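Local coordinates for protein UDP-L-Rhamnose Synthase (Acanthamoeba polyphaga mimivirus, PDB 7JID) that probably makes UDP-L-rhamnose as an NADP-dependent oxidoreductase, holding the nucleotide sugar and the dinucleotide in one Rossmann-type subunit, at residues I166-L180 / L278-F290. Sequence-based numbering, arbitrary orientation. Where two conformers were deposited one is given.
Sequences ITIEQNPRSFITKIL and LTGIREVVSKMKF. With AWU ([[(2~{R},3~{S},4~{R},5~{R})-5-[2,4-bis(oxidanylidene)pyrimidin-1-yl]-3,4-bis(oxidanyl)oxolan-2-yl]methoxy-oxidanyl-phosphoryl] [(2~{R},3~{R},4~{R},5~{R},6~{S})-6-methyl-3,4,5-tris(oxidanyl)oxan-2-yl] hydrogen phosphate), chain C; EDO (1,2-ethanediol), chain I.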
ATOM      1  N   ILE A 166      21.352   5.146 -14.750  1.00  9.02           N
ATOM      2  CA  ILE A 166      22.741   4.955 -15.250  1.00 11.40           C
ATOM      3  C   ILE A 166      23.637   6.065 -14.693  1.00 10.77           C
ATOM      4  O   ILE A 166      23.171   7.196 -14.618  1.00 10.86           O
ATOM      5  CB  ILE A 166      22.744   4.984 -16.777  1.00 11.72           C
ATOM      6  CG1 ILE A 166      22.026   3.772 -17.387  1.00 13.09           C
ATOM      7  CG2 ILE A 166      24.159   5.113 -17.339  1.00 12.26           C
ATOM      8  CD1 ILE A 166      21.574   4.013 -18.796  1.00 14.74           C
ATOM      9  N   THR A 167      24.819   5.710 -14.233  1.00 12.99           N
ATOM     10  CA  THR A 167      25.882   6.694 -13.934  1.00 13.64           C
ATOM     11  C   THR A 167      27.118   6.378 -14.763  1.00 13.23           C
ATOM     12  O   THR A 167      27.314   5.194 -15.126  1.00 14.07           O
ATOM     13  CB  THR A 167      26.193   6.717 -12.433  1.00 15.17           C
ATOM     14  OG1 THR A 167      26.521   5.384 -12.019  1.00 14.72           O
ATOM     15  CG2 THR A 167      25.048   7.307 -11.634  1.00 16.63           C
ATOM     16  N   ILE A 168      27.916   7.402 -15.034  1.00 14.54           N
ATOM     17  CA  ILE A 168      29.248   7.273 -15.684  1.00 15.57           C
ATOM     18  C   ILE A 168      30.111   6.409 -14.767  1.00 14.87           C
ATOM     19  O   ILE A 168      30.686   5.426 -15.240  1.00 16.37           O
ATOM     20  CB  ILE A 168      29.871   8.656 -15.931  1.00 16.31           C
ATOM     21  CG1 ILE A 168      29.031   9.504 -16.888  1.00 17.32           C
ATOM     22  CG2 ILE A 168      31.317   8.487 -16.378  1.00 16.96           C
ATOM     23  CD1 ILE A 168      29.267  11.010 -16.756  1.00 18.16           C
ATOM     24  N   GLU A 169      30.126   6.733 -13.486  1.00 17.37           N
ATOM     25  CA  GLU A 169      30.878   5.909 -12.500  1.00 19.11           C
ATOM     26  C   GLU A 169      30.209   4.529 -12.414  1.00 18.47           C
ATOM     27  O   GLU A 169      29.012   4.493 -12.219  1.00 17.51           O
ATOM     28  CB  GLU A 169      30.886   6.592 -11.131  1.00 23.03           C
ATOM     29  CG  GLU A 169      31.907   5.974 -10.184  1.00 25.01           C
ATOM     30  CD  GLU A 169      31.932   6.542  -8.775  1.00 26.12           C
ATOM     31  OE1 GLU A 169      31.334   7.607  -8.546  1.00 33.55           O
ATOM     32  OE2 GLU A 169      32.540   5.912  -7.916  1.00 32.41           O
ATOM     33  N   GLN A 170      30.980   3.442 -12.440  1.00 18.88           N
ATOM     34  CA  GLN A 170      30.445   2.072 -12.281  1.00 21.90           C
ATOM     35  C   GLN A 170      29.949   1.904 -10.837  1.00 21.43           C
ATOM     36  O   GLN A 170      30.583   2.465  -9.904  1.00 21.12           O
ATOM     37  CB  GLN A 170      31.527   1.060 -12.664  1.00 23.59           C
ATOM     38  CG  GLN A 170      31.758   1.012 -14.160  1.00 28.61           C
ATOM     39  CD  GLN A 170      30.677   0.155 -14.771  1.00 33.38           C
ATOM     40  OE1 GLN A 170      29.543   0.589 -14.958  1.00 35.29           O
ATOM     41  NE2 GLN A 170      30.987  -1.113 -14.970  1.00 35.40           N
ATOM     42  N   ASN A 171      28.836   1.204 -10.641  1.00 19.60           N
ATOM     43  CA  ASN A 171      28.243   0.984  -9.294  1.00 18.11           C
ATOM     44  C   ASN A 171      27.349  -0.238  -9.393  1.00 18.04           C
ATOM     45  O   ASN A 171      26.729  -0.414 -10.441  1.00 16.16           O
ATOM     46  CB  ASN A 171      27.474   2.214  -8.790  1.00 19.78           C
ATOM     47  CG  ASN A 171      26.992   2.090  -7.358  1.00 22.26           C
ATOM     48  OD1 ASN A 171      25.957   1.474  -7.087  1.00 20.64           O
ATOM     49  ND2 ASN A 171      27.712   2.709  -6.428  1.00 23.97           N
ATOM     50  N   PRO A 172      27.256  -1.102  -8.349  1.00 18.36           N
ATOM     51  CA  PRO A 172      26.373  -2.267  -8.380  1.00 19.19           C
ATOM     52  C   PRO A 172      24.926  -1.920  -8.741  1.00 18.24           C
ATOM     53  O   PRO A 172      24.258  -2.780  -9.257  1.00 19.19           O
ATOM     54  CB  PRO A 172      26.428  -2.872  -6.960  1.00 19.41           C
ATOM     55  CG  PRO A 172      27.272  -1.908  -6.149  1.00 21.34           C
ATOM     56  CD  PRO A 172      28.074  -1.077  -7.125  1.00 19.77           C
ATOM     57  N   ARG A 173      24.498  -0.694  -8.446  1.00 17.30           N
ATOM     58  CA  ARG A 173      23.116  -0.219  -8.693  1.00 17.35           C
ATOM     59  C   ARG A 173      22.932   0.294 -10.139  1.00 14.69           C
ATOM     60  O   ARG A 173      21.761   0.358 -10.602  1.00 14.89           O
ATOM     61  CB  ARG A 173      22.758   0.892  -7.696  1.00 18.38           C
ATOM     62  CG  ARG A 173      22.732   0.495  -6.218  1.00 22.56           C
ATOM     63  CD  ARG A 173      21.459  -0.209  -5.745  1.00 21.87           C
ATOM     64  NE  ARG A 173      21.461  -1.637  -6.064  1.00 22.48           N
ATOM     65  CZ  ARG A 173      22.212  -2.560  -5.462  1.00 25.73           C
ATOM     66  NH1 ARG A 173      23.042  -2.219  -4.489  1.00 25.36           N
ATOM     67  NH2 ARG A 173      22.128  -3.836  -5.817  1.00 25.55           N
ATOM     68  N   SER A 174      24.011   0.695 -10.817  1.00 13.98           N
ATOM     69  CA  SER A 174      23.967   1.341 -12.149  1.00 12.98           C
ATOM     70  C   SER A 174      23.598   0.323 -13.233  1.00 12.08           C
ATOM     71  O   SER A 174      24.171  -0.766 -13.296  1.00 12.64           O
ATOM     72  CB  SER A 174      25.243   2.028 -12.493  1.00 15.25           C
ATOM     73  OG  SER A 174      25.193   2.546 -13.805  1.00 15.31           O
ATOM     74  N   PHE A 175      22.628   0.661 -14.072  1.00 11.61           N
ATOM     75  CA  PHE A 175      22.096  -0.279 -15.096  1.00 11.00           C
ATOM     76  C   PHE A 175      23.242  -0.832 -15.952  1.00 11.30           C
ATOM     77  O   PHE A 175      23.224  -2.024 -16.253  1.00 11.31           O
ATOM     78  CB  PHE A 175      21.044   0.444 -15.940  1.00 10.88           C
ATOM     79  CG  PHE A 175      20.441  -0.354 -17.055  1.00 10.35           C
ATOM     80  CD1 PHE A 175      19.281  -1.084 -16.836  1.00 11.63           C
ATOM     81  CD2 PHE A 175      21.009  -0.319 -18.322  1.00 10.68           C
ATOM     82  CE1 PHE A 175      18.704  -1.762 -17.898  1.00 11.42           C
ATOM     83  CE2 PHE A 175      20.453  -1.053 -19.372  1.00 11.18           C
ATOM     84  CZ  PHE A 175      19.304  -1.761 -19.145  1.00 11.75           C
ATOM     85  N   ILE A 176      24.174   0.002 -16.410  1.00 11.64           N
ATOM     86  CA  ILE A 176      25.275  -0.445 -17.304  1.00 12.48           C
ATOM     87  C   ILE A 176      26.161  -1.418 -16.525  1.00 12.50           C
ATOM     88  O   ILE A 176      26.469  -2.505 -17.083  1.00 13.31           O
ATOM     89  CB  ILE A 176      26.063   0.734 -17.880  1.00 13.07           C
ATOM     90  CG1 ILE A 176      25.177   1.568 -18.808  1.00 13.61           C
ATOM     91  CG2 ILE A 176      27.332   0.244 -18.556  1.00 14.70           C
ATOM     92  CD1 ILE A 176      25.894   2.669 -19.563  1.00 13.24           C
ATOM     93  N   THR A 177      26.523  -1.097 -15.283  1.00 13.65           N
ATOM     94  CA  THR A 177      27.335  -2.049 -14.460  1.00 16.11           C
ATOM     95  C   THR A 177      26.611  -3.396 -14.409  1.00 15.03           C
ATOM     96  O   THR A 177      27.255  -4.486 -14.573  1.00 14.94           O
ATOM     97  CB  THR A 177      27.596  -1.521 -13.048  1.00 16.12           C
ATOM     98  OG1 THR A 177      28.053  -0.180 -13.213  1.00 15.94           O
ATOM     99  CG2 THR A 177      28.620  -2.364 -12.313  1.00 16.62           C
ATOM    100  N   LYS A 178      25.323  -3.354 -14.121  1.00 14.61           N
ATOM    101  CA  LYS A 178      24.536  -4.596 -13.985  1.00 14.85           C
ATOM    102  C   LYS A 178      24.577  -5.363 -15.302  1.00 15.29           C
ATOM    103  O   LYS A 178      24.918  -6.570 -15.249  1.00 14.39           O
ATOM    104  CB  LYS A 178      23.118  -4.277 -13.483  1.00 16.85           C
ATOM    105  CG  LYS A 178      23.142  -3.882 -12.013  1.00 18.98           C
ATOM    106  CD  LYS A 178      21.847  -3.949 -11.289  1.00 21.01           C
ATOM    107  CE  LYS A 178      20.890  -2.929 -11.822  1.00 20.29           C
ATOM    108  NZ  LYS A 178      19.561  -3.085 -11.186  1.00 22.50           N
ATOM    109  N   ILE A 179      24.272  -4.740 -16.447  1.00 15.53           N
ATOM    110  CA  ILE A 179      24.104  -5.565 -17.678  1.00 15.47           C
ATOM    111  C   ILE A 179      25.474  -6.087 -18.130  1.00 14.93           C
ATOM    112  O   ILE A 179      25.495  -7.200 -18.677  1.00 17.11           O
ATOM    113  CB  ILE A 179      23.295  -4.864 -18.783  1.00 16.16           C
ATOM    114  CG1 ILE A 179      24.013  -3.650 -19.377  1.00 16.40           C
ATOM    115  CG2 ILE A 179      21.908  -4.563 -18.252  1.00 17.44           C
ATOM    116  CD1 ILE A 179      23.412  -3.164 -20.677  1.00 17.09           C
ATOM    117  N   LEU A 180      26.576  -5.405 -17.795  1.00 15.48           N
ATOM    118  CA  LEU A 180      27.939  -5.899 -18.094  1.00 16.36           C
ATOM    119  C   LEU A 180      28.172  -7.182 -17.298  1.00 16.50           C
ATOM    120  O   LEU A 180      28.944  -8.039 -17.784  1.00 17.76           O
ATOM    121  CB  LEU A 180      28.993  -4.846 -17.769  1.00 16.38           C
ATOM    122  CG  LEU A 180      29.185  -3.757 -18.820  1.00 17.48           C
ATOM    123  CD1 LEU A 180      30.046  -2.627 -18.277  1.00 16.43           C
ATOM    124  CD2 LEU A 180      29.774  -4.310 -20.114  1.00 17.56           C
ATOM    125  N   LEU A 278      20.196   8.054 -26.578  1.00  8.93           N
ATOM    126  CA  LEU A 278      21.350   7.476 -27.331  1.00  9.61           C
ATOM    127  C   LEU A 278      22.533   8.470 -27.377  1.00  9.22           C
ATOM    128  O   LEU A 278      23.694   8.059 -27.063  1.00  9.54           O
ATOM    129  CB  LEU A 278      20.898   7.018 -28.724  1.00 10.36           C
ATOM    130  CG  LEU A 278      21.997   6.229 -29.432  1.00 12.50           C
ATOM    131  CD1 LEU A 278      22.281   4.935 -28.696  1.00 12.85           C
ATOM    132  CD2 LEU A 278      21.603   5.898 -30.864  1.00 12.08           C
ATOM    133  N   THR A 279      22.279   9.742 -27.640  1.00  9.89           N
ATOM    134  CA  THR A 279      23.298  10.817 -27.503  1.00 11.88           C
ATOM    135  C   THR A 279      23.857  10.762 -26.082  1.00 11.57           C
ATOM    136  O   THR A 279      25.100  10.747 -25.935  1.00 11.72           O
ATOM    137  CB  THR A 279      22.740  12.196 -27.836  1.00 12.74           C
ATOM    138  OG1 THR A 279      22.197  12.202 -29.161  1.00 13.11           O
ATOM    139  CG2 THR A 279      23.794  13.270 -27.704  1.00 13.79           C
ATOM    140  N   GLY A 280      22.989  10.656 -25.069  1.00 10.62           N
ATOM    141  CA  GLY A 280      23.439  10.650 -23.677  1.00 10.10           C
ATOM    142  C   GLY A 280      24.258   9.428 -23.358  1.00 10.98           C
ATOM    143  O   GLY A 280      25.285   9.556 -22.674  1.00 10.98           O
ATOM    144  N   ILE A 281      23.870   8.232 -23.809  1.00 10.32           N
ATOM    145  CA  ILE A 281      24.625   6.973 -23.543  1.00 12.02           C
ATOM    146  C   ILE A 281      25.965   7.062 -24.272  1.00 12.59           C
ATOM    147  O   ILE A 281      26.974   6.618 -23.686  1.00 11.84           O
ATOM    148  CB  ILE A 281      23.849   5.725 -24.016  1.00 14.61           C
ATOM    149  CG1 ILE A 281      22.602   5.485 -23.172  1.00 16.21           C
ATOM    150  CG2 ILE A 281      24.746   4.489 -24.017  1.00 15.27           C
ATOM    151  CD1 ILE A 281      22.881   5.123 -21.757  1.00 18.66           C
ATOM    152  N   ARG A 282      25.981   7.515 -25.518  1.00 13.93           N
ATOM    153  CA  ARG A 282      27.269   7.673 -26.242  0.50 15.44           C
ATOM    154  C   ARG A 282      28.221   8.489 -25.368  1.00 15.57           C
ATOM    155  O   ARG A 282      29.400   8.080 -25.209  1.00 16.99           O
ATOM    156  CB  ARG A 282      27.080   8.391 -27.577  0.50 17.40           C
ATOM    157  CG  ARG A 282      28.387   8.607 -28.330  0.50 18.76           C
ATOM    158  CD  ARG A 282      28.149   9.049 -29.756  0.50 19.99           C
ATOM    159  NE  ARG A 282      27.124   8.246 -30.414  0.50 20.78           N
ATOM    160  CZ  ARG A 282      25.888   8.637 -30.696  0.50 20.45           C
ATOM    161  NH1 ARG A 282      25.070   7.803 -31.301  0.50 19.44           N
ATOM    162  NH2 ARG A 282      25.483   9.856 -30.398  0.50 22.11           N
ATOM    163  N   GLU A 283      27.716   9.585 -24.818  1.00 13.94           N
ATOM    164  CA  GLU A 283      28.520  10.488 -23.950  1.00 15.99           C
ATOM    165  C   GLU A 283      28.998   9.676 -22.752  1.00 16.99           C
ATOM    166  O   GLU A 283      30.236   9.657 -22.495  1.00 18.47           O
ATOM    167  CB  GLU A 283      27.768  11.777 -23.611  1.00 17.21           C
ATOM    168  CG  GLU A 283      28.524  12.651 -22.606  1.00 22.36           C
ATOM    169  CD  GLU A 283      27.935  14.023 -22.299  1.00 24.82           C
ATOM    170  OE1 GLU A 283      27.088  14.507 -23.074  1.00 33.43           O
ATOM    171  OE2 GLU A 283      28.324  14.612 -21.264  1.00 30.24           O
ATOM    172  N   VAL A 284      28.092   9.002 -22.033  1.00 13.70           N
ATOM    173  CA  VAL A 284      28.424   8.213 -20.812  1.00 15.17           C
ATOM    174  C   VAL A 284      29.495   7.184 -21.130  1.00 14.11           C
ATOM    175  O   VAL A 284      30.484   7.093 -20.361  1.00 15.79           O
ATOM    176  CB  VAL A 284      27.152   7.558 -20.220  1.00 15.38           C
ATOM    177  CG1 VAL A 284      27.416   6.443 -19.209  1.00 14.30           C
ATOM    178  CG2 VAL A 284      26.284   8.628 -19.596  1.00 15.71           C
ATOM    179  N   VAL A 285      29.282   6.352 -22.142  1.00 14.63           N
ATOM    180  CA  VAL A 285      30.231   5.257 -22.487  1.00 15.40           C
ATOM    181  C   VAL A 285      31.599   5.864 -22.841  1.00 19.09           C
ATOM    182  O   VAL A 285      32.614   5.263 -22.423  1.00 17.56           O
ATOM    183  CB  VAL A 285      29.682   4.377 -23.619  1.00 15.96           C
ATOM    184  CG1 VAL A 285      30.734   3.400 -24.136  1.00 17.60           C
ATOM    185  CG2 VAL A 285      28.450   3.631 -23.128  1.00 15.82           C
ATOM    186  N   SER A 286      31.635   6.990 -23.547  1.00 19.33           N
ATOM    187  CA  SER A 286      32.918   7.625 -23.976  1.00 22.32           C
ATOM    188  C   SER A 286      33.768   7.973 -22.745  1.00 25.16           C
ATOM    189  O   SER A 286      35.022   7.872 -22.841  1.00 26.63           O
ATOM    190  CB  SER A 286      32.677   8.817 -24.867  1.00 23.22           C
ATOM    191  OG  SER A 286      32.256   9.965 -24.139  1.00 26.78           O
ATOM    192  N   LYS A 287      33.121   8.264 -21.607  1.00 21.73           N
ATOM    193  CA  LYS A 287      33.767   8.782 -20.373  1.00 23.74           C
ATOM    194  C   LYS A 287      34.028   7.663 -19.357  1.00 23.72           C
ATOM    195  O   LYS A 287      34.716   7.936 -18.357  1.00 25.81           O
ATOM    196  CB  LYS A 287      32.886   9.858 -19.748  1.00 23.69           C
ATOM    197  CG  LYS A 287      32.741  11.103 -20.603  1.00 24.25           C
ATOM    198  CD  LYS A 287      31.722  12.083 -20.096  1.00 24.43           C
ATOM    199  CE  LYS A 287      31.709  13.359 -20.905  1.00 27.13           C
ATOM    200  NZ  LYS A 287      31.009  14.435 -20.170  1.00 30.49           N
ATOM    201  N   MET A 288      33.499   6.467 -19.587  1.00 21.18           N
ATOM    202  CA  MET A 288      33.437   5.355 -18.607  1.00 22.59           C
ATOM    203  C   MET A 288      34.815   4.734 -18.433  1.00 21.66           C
ATOM    204  O   MET A 288      35.461   4.503 -19.457  1.00 21.10           O
ATOM    205  CB  MET A 288      32.552   4.213 -19.111  1.00 24.05           C
ATOM    206  CG  MET A 288      31.196   4.315 -18.642  1.00 28.08           C
ATOM    207  SD  MET A 288      30.349   2.784 -18.985  1.00 25.33           S
ATOM    208  CE  MET A 288      28.925   3.243 -18.002  1.00 31.11           C
ATOM    209  N   LYS A 289      35.151   4.404 -17.185  1.00 23.20           N
ATOM    210  CA  LYS A 289      36.219   3.450 -16.795  1.00 25.01           C
ATOM    211  C   LYS A 289      35.648   2.050 -16.606  1.00 26.23           C
ATOM    212  O   LYS A 289      34.457   1.941 -16.255  1.00 23.71           O
ATOM    213  CB  LYS A 289      36.843   3.892 -15.475  1.00 28.11           C
ATOM    214  CG  LYS A 289      37.851   5.012 -15.614  1.00 31.11           C
ATOM    215  CD  LYS A 289      38.441   5.367 -14.288  1.00 31.94           C
ATOM    216  CE  LYS A 289      37.422   5.997 -13.373  1.00 31.79           C
ATOM    217  NZ  LYS A 289      38.092   6.716 -12.266  1.00 35.22           N
ATOM    218  N   PHE A 290      36.488   1.028 -16.807  1.00 27.25           N
ATOM    219  CA  PHE A 290      36.144  -0.399 -16.589  1.00 29.02           C
ATOM    220  C   PHE A 290      37.146  -0.995 -15.584  1.00 32.56           C
ATOM    221  O   PHE A 290      38.360  -1.036 -15.783  1.00 38.12           O
ATOM    222  CB  PHE A 290      36.082  -1.122 -17.933  1.00 27.98           C
ATOM    223  CG  PHE A 290      35.109  -0.482 -18.891  1.00 25.84           C
ATOM    224  CD1 PHE A 290      33.787  -0.902 -18.964  1.00 26.83           C
ATOM    225  CD2 PHE A 290      35.518   0.560 -19.706  1.00 25.83           C
ATOM    226  CE1 PHE A 290      32.905  -0.296 -19.841  1.00 25.68           C
ATOM    227  CE2 PHE A 290      34.630   1.175 -20.570  1.00 25.13           C
ATOM    228  CZ  PHE A 290      33.327   0.737 -20.648  1.00 25.95           C
TER
HETATM  229  PA  AWU C 301      17.703  -5.885 -12.707  1.00 15.89           P
HETATM  230  O1A AWU C 301      16.987  -7.099 -12.251  1.00 17.34           O
HETATM  231  O2A AWU C 301      19.207  -5.815 -12.503  1.00 14.81           O
HETATM  232  O3A AWU C 301      17.301  -4.466 -12.015  1.00 17.99           O
HETATM  233  PB  AWU C 301      15.870  -4.090 -11.288  1.00 16.57           P
HETATM  234  O1B AWU C 301      14.607  -4.400 -12.128  1.00 16.78           O
HETATM  235  O2B AWU C 301      15.934  -4.593  -9.828  1.00 15.79           O
HETATM  236  O3B AWU C 301      16.041  -2.500 -11.339  1.00 17.14           O
HETATM  237  C5' AWU C 301      14.271   0.059  -9.480  1.00 18.49           C
HETATM  238  O5' AWU C 301      15.278  -0.817  -9.948  1.00 18.08           O
HETATM  239  C4' AWU C 301      13.980   1.111 -10.537  1.00 17.75           C
HETATM  240  O4' AWU C 301      12.840   1.925 -10.181  1.00 16.12           O
HETATM  241  C3' AWU C 301      13.682   0.424 -11.829  1.00 17.39           C
HETATM  242  O3' AWU C 301      13.708   1.391 -12.844  1.00 16.18           O
HETATM  243  C2' AWU C 301      14.744  -0.598 -12.224  1.00 17.24           C
HETATM  244  C1' AWU C 301      15.083  -1.495 -11.117  1.00 17.34           C
HETATM  245  N1  AWU C 301      18.525  -8.452 -17.145  1.00 10.49           N
HETATM  246  C2  AWU C 301      19.133  -9.214 -18.128  1.00 12.07           C
HETATM  247  O2  AWU C 301      19.258  -8.756 -19.283  1.00 10.67           O
HETATM  248  N3  AWU C 301      19.707 -10.405 -17.767  1.00 12.38           N
HETATM  249  C4  AWU C 301      19.565 -10.922 -16.518  1.00 12.62           C
HETATM  250  O4  AWU C 301      20.156 -12.035 -16.258  1.00 12.85           O
HETATM  251  C5  AWU C 301      18.970 -10.145 -15.524  1.00 11.84           C
HETATM  252  C6  AWU C 301      18.351  -8.947 -15.867  1.00 10.62           C
HETATM  253  C1C AWU C 301      17.905  -7.139 -17.484  1.00 10.03           C
HETATM  254  C2C AWU C 301      16.475  -6.906 -16.995  1.00  9.18           C
HETATM  255  C3C AWU C 301      16.440  -5.363 -16.854  1.00  9.87           C
HETATM  256  C4C AWU C 301      17.854  -5.071 -16.466  1.00  9.67           C
HETATM  257  C5C AWU C 301      18.065  -4.681 -15.019  1.00 11.23           C
HETATM  258  C6' AWU C 301      14.846   0.658  -8.198  1.00 19.05           C
HETATM  259  O2' AWU C 301      15.942   0.105 -12.477  1.00 17.77           O
HETATM  260  O2C AWU C 301      15.582  -7.357 -17.982  1.00  9.58           O
HETATM  261  O3C AWU C 301      16.231  -4.746 -18.111  1.00  8.38           O
HETATM  262  O4C AWU C 301      18.632  -6.243 -16.670  1.00 10.30           O
HETATM  263  O5C AWU C 301      17.390  -5.684 -14.225  1.00 13.81           O
HETATM  264  C1  EDO I 307      27.291  -8.965 -20.886  1.00 27.08           C
HETATM  265  O1  EDO I 307      27.096 -10.370 -20.846  1.00 25.81           O
HETATM  266  C2  EDO I 307      28.621  -8.626 -21.479  1.00 30.54           C
HETATM  267  O2  EDO I 307      29.649  -8.531 -20.498  1.00 33.88           O
HETATM  268  O   HOH W   1      33.317   5.061 -14.976  1.00 20.86           O
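Leu180 meets the Phe290 ring at its edge, CD1 lying near the ring plane 4.0 Å from CE1, while the ring of His235 also packs against Phe290. The other ring here, Phe175, lies beside the bound nucleotide sugar: Ile179 CG2 sits over one face, offset toward the rim, and C4C of the UDP-rhamnose approaches CE1 obliquely. The C-terminal helix 277-287 of this Rossmann-fold protein packs against the 166-174 loop and the start of helix 175-181; the axes of 175-180 and 278-287 are inclined at -71° and stay 12.9 Å apart, with side chains and the loop filling the space between them. No direct hydrogen bond joins the segments, and the interface is mainly aliphatic. Val284 fits between Ile166, Ile168 and Ile176; its CG1 faces Ile166 CG2 and the Ile176 CD1 methyl, whereas CG2 turns to Ile168 CG1 at 4.0 Å. Ile281 and Ile166 cross at about a right angle, and their CD1 methyls are unusually close at 3.4 Å. Beyond Ile176, Ile231 of helix 224-234 extends the apolar layer. Met288 reaches in from the end of the helix with its chain extended beyond CG (chi2 -168°), which carries CE to Ile176, 3.4 Å from CG2 and similarly tight against CD1. Ser174 occupies the N-cap position of helix 175-181, and its OG accepts a nearly straight bond from Thr167 N (174°), tying the two ends of the loop together. From the same helix Lys178 reaches the ligand, its NZ donating to the diphosphate oxygens O3A and O2A; the helix thus carries a pocket residue as well as Ile176, which meets the C-terminal helix. Where the latter gives way to the tail, a water bridges the segments, donating to Ile168 O at 2.7 Å and accepting from Lys289 N at 2.9 Å.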